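Local coordinates for protein homoprotocatechuate 2,3-dioxygenase (Brevibacterium fuscum, PDB 4Z6M) that probably catalyses the iron(II)-dependent ring opening of homoprotocatechuate with molecular oxygen, as an extradiol catechol dioxygenase of the glyoxalase clan, at residues Arg152-Asn157 with Glu267-Asp272; Leu212-Phe217 with Tyr255-Asp260. The protein carries 1 engineered substitution. One frame throughout, in Å; residues are numbered along the deposited sequence. Where two conformers were deposited one is given.

Interaction 1: residues Arg152-Asn157 with Glu267-Asp272; sequences RLDHFN and EIYTQD. With FE2 (Fe (II) ion), chain E.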
loop_
_atom_site.group_PDB
_atom_site.type_symbol
_atom_site.label_atom_id
_atom_site.label_comp_id
_atom_site.label_asym_id
_atom_site.label_seq_id
_atom_site.Cartn_x
_atom_site.Cartn_y
_atom_site.Cartn_z
ATOM N N ARG A 152 -11.919 11.117 -6.372
ATOM C CA ARG A 152 -12.347 12.520 -6.371
ATOM C C ARG A 152 -11.883 13.174 -7.657
ATOM O O ARG A 152 -10.882 12.743 -8.243
ATOM C CB ARG A 152 -11.738 13.306 -5.211
ATOM C CG ARG A 152 -12.269 12.955 -3.835
ATOM C CD ARG A 152 -11.690 13.890 -2.787
ATOM N NE ARG A 152 -10.252 13.675 -2.644
ATOM C CZ ARG A 152 -9.710 12.679 -1.952
ATOM N NH1 ARG A 152 -10.482 11.811 -1.308
ATOM N NH2 ARG A 152 -8.387 12.557 -1.881
ATOM N N LEU A 153 -12.581 14.224 -8.078
ATOM C CA LEU A 153 -11.986 15.203 -8.971
ATOM C C LEU A 153 -11.072 16.097 -8.149
ATOM O O LEU A 153 -11.515 16.648 -7.132
ATOM C CB LEU A 153 -13.077 16.058 -9.606
ATOM C CG LEU A 153 -12.549 17.152 -10.537
ATOM C CD1 LEU A 153 -11.908 16.551 -11.764
ATOM C CD2 LEU A 153 -13.663 18.105 -10.899
ATOM N N ASP A 154 -9.846 16.303 -8.600
ATOM C CA ASP A 154 -8.935 17.172 -7.849
ATOM C C ASP A 154 -8.691 18.566 -8.419
ATOM O O ASP A 154 -8.750 19.547 -7.654
ATOM C CB ASP A 154 -7.597 16.512 -7.599
ATOM C CG ASP A 154 -6.790 17.292 -6.563
ATOM O OD1 ASP A 154 -7.107 17.199 -5.354
ATOM O OD2 ASP A 154 -5.896 18.058 -6.969
ATOM N N HIS A 155 -8.412 18.691 -9.716
ATOM C CA HIS A 155 -8.096 19.995 -10.256
ATOM C C HIS A 155 -8.120 20.019 -11.775
ATOM O O HIS A 155 -8.171 18.980 -12.440
ATOM C CB HIS A 155 -6.702 20.473 -9.768
ATOM C CG HIS A 155 -5.531 19.641 -10.225
ATOM N ND1 HIS A 155 -5.011 18.612 -9.471
ATOM C CD2 HIS A 155 -4.719 19.750 -11.305
ATOM C CE1 HIS A 155 -3.946 18.117 -10.082
ATOM N NE2 HIS A 155 -3.748 18.795 -11.199
ATOM N N PHE A 156 -8.057 21.235 -12.308
ATOM C CA PHE A 156 -7.781 21.504 -13.701
ATOM C C PHE A 156 -6.400 22.109 -13.837
ATOM O O PHE A 156 -5.845 22.651 -12.878
ATOM C CB PHE A 156 -8.787 22.525 -14.265
ATOM C CG PHE A 156 -10.238 22.212 -13.955
ATOM C CD1 PHE A 156 -10.807 20.982 -14.297
ATOM C CD2 PHE A 156 -11.035 23.162 -13.331
ATOM C CE1 PHE A 156 -12.142 20.739 -14.045
ATOM C CE2 PHE A 156 -12.368 22.911 -13.075
ATOM C CZ PHE A 156 -12.905 21.704 -13.424
ATOM N N ASN A 157 -5.864 22.079 -15.054
ATOM C CA ASN A 157 -4.623 22.788 -15.350
ATOM C C ASN A 157 -4.751 23.405 -16.746
ATOM O O ASN A 157 -5.099 22.705 -17.692
ATOM C CB ASN A 157 -3.426 21.838 -15.248
ATOM C CG ASN A 157 -2.095 22.552 -15.388
ATOM O OD1 ASN A 157 -1.831 23.212 -16.387
ATOM N ND2 ASN A 157 -1.242 22.420 -14.363
ATOM N N GLU A 267 -4.644 13.502 -15.538
ATOM C CA GLU A 267 -3.700 13.209 -14.466
ATOM C C GLU A 267 -4.421 12.381 -13.407
ATOM O O GLU A 267 -5.581 12.654 -13.061
ATOM C CB GLU A 267 -3.165 14.494 -13.843
ATOM C CG GLU A 267 -2.053 14.276 -12.839
ATOM C CD GLU A 267 -1.530 15.538 -12.214
ATOM O OE1 GLU A 267 -2.066 16.620 -12.509
ATOM O OE2 GLU A 267 -0.578 15.441 -11.388
ATOM N N ILE A 268 -3.693 11.420 -12.852
ATOM C CA ILE A 268 -4.098 10.710 -11.652
ATOM C C ILE A 268 -3.132 11.123 -10.544
ATOM O O ILE A 268 -1.956 11.259 -10.798
ATOM C CB ILE A 268 -4.081 9.174 -11.845
ATOM C CG1 ILE A 268 -4.550 8.729 -13.256
ATOM C CG2 ILE A 268 -4.872 8.553 -10.699
ATOM C CD1 ILE A 268 -5.977 9.050 -13.545
ATOM N N TYR A 269 -3.647 11.392 -9.347
ATOM C CA TYR A 269 -2.976 12.214 -8.372
ATOM C C TYR A 269 -3.312 11.736 -6.970
ATOM O O TYR A 269 -4.461 11.362 -6.686
ATOM C CB TYR A 269 -3.511 13.626 -8.555
ATOM C CG TYR A 269 -2.979 14.785 -7.766
ATOM C CD1 TYR A 269 -1.921 15.547 -8.243
ATOM C CD2 TYR A 269 -3.621 15.192 -6.620
ATOM C CE1 TYR A 269 -1.526 16.694 -7.572
ATOM C CE2 TYR A 269 -3.224 16.331 -5.944
ATOM C CZ TYR A 269 -2.171 17.086 -6.433
ATOM O OH TYR A 269 -1.787 18.250 -5.813
ATOM N N THR A 270 -2.357 11.751 -6.053
ATOM C CA THR A 270 -2.720 11.473 -4.648
ATOM C C THR A 270 -1.718 12.073 -3.680
ATOM O O THR A 270 -0.542 12.185 -3.997
ATOM C CB THR A 270 -2.902 9.959 -4.378
ATOM O OG1 THR A 270 -3.543 9.760 -3.101
ATOM C CG2 THR A 270 -1.580 9.191 -4.415
ATOM N N GLN A 271 -2.219 12.454 -2.502
ATOM C CA GLN A 271 -1.394 12.711 -1.310
ATOM C C GLN A 271 -0.569 13.987 -1.369
ATOM O O GLN A 271 0.564 14.046 -0.912
ATOM C CB GLN A 271 -0.564 11.493 -0.929
ATOM C CG GLN A 271 -1.475 10.384 -0.425
ATOM C CD GLN A 271 -0.822 9.016 -0.395
ATOM O OE1 GLN A 271 0.373 8.892 -0.143
ATOM N NE2 GLN A 271 -1.607 7.985 -0.629
ATOM N N ASP A 272 -1.188 15.052 -1.873
ATOM C CA ASP A 272 -0.709 16.402 -1.577
ATOM C C ASP A 272 -1.119 16.804 -0.150
ATOM O O ASP A 272 -1.583 15.967 0.628
ATOM C CB ASP A 272 -1.157 17.381 -2.660
ATOM C CG ASP A 272 -2.658 17.670 -2.664
ATOM O OD1 ASP A 272 -3.422 16.953 -1.990
ATOM O OD2 ASP A 272 -3.049 18.608 -3.409
HETATM FE FE FE2 E . -1.830 18.653 -12.301
HETATM O O HOH W 1 -4.891 19.695 -5.040
HETATM O O HOH W 2 -5.852 16.377 -3.080
HETATM O O HOH W 3 -1.612 20.781 -12.002
HETATM O O HOH W 4 -0.769 18.144 -10.492
HETATM O O HOH W 5 0.202 18.712 -13.167
#
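His-155 and Glu-267 meet at the iron(II) ion as two of the three ligands of the facial triad of two histidines and one carboxylate: NE2 of His-155 lies 2.2 Å and OE1 of Glu-267 2.1 Å from the metal. Sharing the ion, rather than a hydrogen bond, brings these two atoms together, with ring and carboxylate planes nearly perpendicular. Glu-267 reaches in with a fully extended chain and binds through OE1; its OE2 is hydrogen-bonded to His-248 and takes a weak bond from iron-bound water 4.

CG of His-155 sits between the backbone N and the carbonyl carbon (chi1 64°), which lets ND1 donate almost straight, in the ring plane, to the anti lone pair of Asp-154 OD2 at 2.7 Å. Iron at NE2 and carboxylate at ND1 together fix the ring's rotation. Its CE1 edge points over one face of Tyr-269 in a T-shaped stack, centroids 5.0 Å apart and planes at 73°. OD2 of Asp-154 also approaches CE2 of Tyr-269, at 3.3 Å. The phenol OH donates to Asp-272 OD2 at 2.7 Å and is also hydrogen-bonded to NE2 of the engineered Gln-200, while water 2 bridges OD1 of Asp-154 and OD1 of Asp-272.

Asp-154 and His-155 form a classic beta bulge, both facing Ala-216. Strand 211-218 runs between the two strands, and helix 222-234 packs against Ile-268 and Thr-270.

Interaction 2: residues Leu212-Phe217 with Tyr255-Asp260; sequences LHHVAF and YLYILD. With FE2 (Fe (II) ion), chain E.
In the wall of the iron site, the edge of Tyr-257 meets a face of His-214, the remaining protein ligand of the facial triad. CE1 of the phenol stands above the imidazole, offset toward its rim and 3.9 Å from CE1 of His-214. The stack is T-shaped, with centroids 5.3 Å apart and planes at 70°. Tyr-257 itself is not a ligand: its OH stays 4.2 Å from the metal, but comes within 2.6 Å of the oxygen of iron-bound water 5, so it lines the solvent-ligand side of the site.

His-214 is held at both nitrogens. NE2 binds the iron(II) ion at 2.2 Å, and ND1 donates to ND1 of His-213 at 2.8 Å, the acceptor lying close to the His-214 ring plane. With chi1 at 57°, the imidazole folds back over its own backbone, where it can reach both partners. His-213 is anchored in turn through NE2 by the carbonyl of Trp-304, a second-shell link; the two histidines form a classic beta bulge, both facing Asn-157.

Strand 265-270 lies between strands 211-218 and 254-259 in the sheet. Leu-256 and Ile-258 turn to the other face of the sheet and pack on helix 222-234; on the iron side Trp-304 of helix 302-306 meets Tyr-257 edge-to-face.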
loop_
_atom_site.group_PDB
_atom_site.type_symbol
_atom_site.label_atom_id
_atom_site.label_comp_id
_atom_site.label_asym_id
_atom_site.label_seq_id
_atom_site.Cartn_x
_atom_site.Cartn_y
_atom_site.Cartn_z
ATOM N N LEU A 212 -6.431 23.566 -22.659
ATOM C CA LEU A 212 -6.568 22.816 -21.427
ATOM C C LEU A 212 -5.436 21.825 -21.341
ATOM O O LEU A 212 -5.291 20.942 -22.193
ATOM C CB LEU A 212 -7.922 22.086 -21.357
ATOM C CG LEU A 212 -8.099 21.121 -20.171
ATOM C CD1 LEU A 212 -8.269 21.936 -18.919
ATOM C CD2 LEU A 212 -9.255 20.160 -20.415
ATOM N N HIS A 213 -4.625 21.937 -20.288
ATOM C CA HIS A 213 -3.530 21.003 -20.132
ATOM C C HIS A 213 -4.010 19.633 -19.642
ATOM O O HIS A 213 -3.717 18.614 -20.268
ATOM C CB HIS A 213 -2.435 21.538 -19.211
ATOM C CG HIS A 213 -1.157 20.794 -19.362
ATOM N ND1 HIS A 213 -0.949 19.548 -18.815
ATOM C CD2 HIS A 213 -0.034 21.082 -20.074
ATOM C CE1 HIS A 213 0.233 19.104 -19.174
ATOM N NE2 HIS A 213 0.815 20.022 -19.927
ATOM N N HIS A 214 -4.757 19.611 -18.538
ATOM C CA HIS A 214 -5.323 18.346 -18.039
ATOM C C HIS A 214 -6.441 18.551 -17.072
ATOM O O HIS A 214 -6.653 19.662 -16.570
ATOM C CB HIS A 214 -4.245 17.452 -17.413
ATOM C CG HIS A 214 -3.461 18.073 -16.294
ATOM N ND1 HIS A 214 -2.265 18.728 -16.497
ATOM C CD2 HIS A 214 -3.647 18.054 -14.958
ATOM C CE1 HIS A 214 -1.760 19.095 -15.323
ATOM N NE2 HIS A 214 -2.600 18.724 -14.381
ATOM N N VAL A 215 -7.164 17.448 -16.827
ATOM C CA VAL A 215 -8.065 17.307 -15.696
ATOM C C VAL A 215 -7.448 16.229 -14.818
ATOM O O VAL A 215 -6.994 15.209 -15.337
ATOM C CB VAL A 215 -9.461 16.848 -16.188
ATOM C CG1 VAL A 215 -10.408 16.666 -15.019
ATOM C CG2 VAL A 215 -10.020 17.838 -17.193
ATOM N N ALA A 216 -7.469 16.436 -13.502
ATOM C CA ALA A 216 -6.877 15.505 -12.552
ATOM C C ALA A 216 -7.893 14.890 -11.615
ATOM O O ALA A 216 -8.714 15.607 -11.034
ATOM C CB ALA A 216 -5.821 16.211 -11.716
ATOM N N PHE A 217 -7.786 13.561 -11.470
ATOM C CA PHE A 217 -8.553 12.803 -10.503
ATOM C C PHE A 217 -7.621 12.210 -9.458
ATOM O O PHE A 217 -6.493 11.856 -9.756
ATOM C CB PHE A 217 -9.300 11.663 -11.178
ATOM C CG PHE A 217 -10.435 12.116 -12.038
ATOM C CD1 PHE A 217 -10.222 12.413 -13.382
ATOM C CD2 PHE A 217 -11.717 12.227 -11.508
ATOM C CE1 PHE A 217 -11.266 12.838 -14.170
ATOM C CE2 PHE A 217 -12.765 12.651 -12.304
ATOM C CZ PHE A 217 -12.526 12.960 -13.628
ATOM N N TYR A 255 1.802 10.845 -8.954
ATOM C CA TYR A 255 1.100 11.239 -10.171
ATOM C C TYR A 255 1.324 10.297 -11.337
ATOM O O TYR A 255 2.284 9.503 -11.370
ATOM C CB TYR A 255 1.545 12.650 -10.588
ATOM C CG TYR A 255 2.924 12.711 -11.209
ATOM C CD1 TYR A 255 3.110 12.480 -12.550
ATOM C CD2 TYR A 255 4.063 12.994 -10.445
ATOM C CE1 TYR A 255 4.361 12.517 -13.137
ATOM C CE2 TYR A 255 5.321 13.038 -11.023
ATOM C CZ TYR A 255 5.476 12.787 -12.368
ATOM O OH TYR A 255 6.721 12.867 -12.959
ATOM N N LEU A 256 0.452 10.478 -12.335
ATOM C CA LEU A 256 0.518 9.780 -13.607
ATOM C C LEU A 256 -0.215 10.626 -14.634
ATOM O O LEU A 256 -1.253 11.186 -14.299
ATOM C CB LEU A 256 -0.176 8.416 -13.510
ATOM C CG LEU A 256 -0.228 7.567 -14.788
ATOM C CD1 LEU A 256 1.160 7.145 -15.236
ATOM C CD2 LEU A 256 -1.164 6.402 -14.594
ATOM N N TYR A 257 0.298 10.730 -15.863
ATOM C CA TYR A 257 -0.458 11.362 -16.948
ATOM C C TYR A 257 -0.736 10.360 -18.067
ATOM O O TYR A 257 0.179 9.697 -18.551
ATOM C CB TYR A 257 0.288 12.566 -17.538
ATOM C CG TYR A 257 0.571 13.649 -16.524
ATOM C CD1 TYR A 257 -0.355 14.648 -16.222
ATOM C CD2 TYR A 257 1.782 13.651 -15.825
ATOM C CE1 TYR A 257 -0.072 15.632 -15.295
ATOM C CE2 TYR A 257 2.055 14.613 -14.902
ATOM C CZ TYR A 257 1.133 15.600 -14.637
ATOM O OH TYR A 257 1.455 16.532 -13.708
ATOM N N ILE A 258 -2.003 10.278 -18.469
ATOM C CA ILE A 258 -2.437 9.404 -19.524
ATOM C C ILE A 258 -3.240 10.217 -20.542
ATOM O O ILE A 258 -3.675 11.347 -20.263
ATOM C CB ILE A 258 -3.238 8.194 -18.977
ATOM C CG1 ILE A 258 -4.508 8.656 -18.282
ATOM C CG2 ILE A 258 -2.352 7.369 -18.037
ATOM C CD1 ILE A 258 -5.334 7.551 -17.672
ATOM N N LEU A 259 -3.452 9.616 -21.702
ATOM C CA LEU A 259 -4.120 10.299 -22.822
ATOM C C LEU A 259 -5.392 9.562 -23.231
ATOM O O LEU A 259 -5.334 8.391 -23.534
ATOM C CB LEU A 259 -3.186 10.420 -24.030
ATOM C CG LEU A 259 -1.879 11.156 -23.757
ATOM C CD1 LEU A 259 -0.976 11.009 -24.947
ATOM C CD2 LEU A 259 -2.098 12.614 -23.401
ATOM N N ASP A 260 -6.505 10.280 -23.296
ATOM C CA ASP A 260 -7.782 9.694 -23.749
ATOM C C ASP A 260 -7.790 9.560 -25.283
ATOM O O ASP A 260 -6.819 9.951 -25.941
ATOM C CB ASP A 260 -8.979 10.450 -23.141
ATOM C CG ASP A 260 -9.523 11.590 -24.007
ATOM O OD1 ASP A 260 -8.876 11.983 -25.004
ATOM O OD2 ASP A 260 -10.633 12.089 -23.664
HETATM FE FE FE2 E . -1.830 18.653 -12.301
HETATM O O HOH W 4 -0.769 18.144 -10.492
HETATM O O HOH W 3 -1.612 20.781 -12.002
HETATM O O HOH W 5 0.202 18.712 -13.167
#

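Overall arrangement
Both contacts lie in one mixed sheet, where the strands run side by side in the order 254-259, 265-270, 211-218, 152-160. Their centres are about 9 Å apart, and each joins two strands with a single strand between them, so the two pairings interleave. Along the chain, interaction 2 is nested within the loop that interaction 1 closes. Backbone bonds tie them together, as from Asp-154 N to Ala-216 O at 2.8 Å. Interaction 1 contributes one histidine and the glutamate, interaction 2 the other histidine, and the three water ligands belong to both. The sheet thus delivers a complete facial triad to one iron, leaving three positions, occupied here by water, probably for substrate and oxygen.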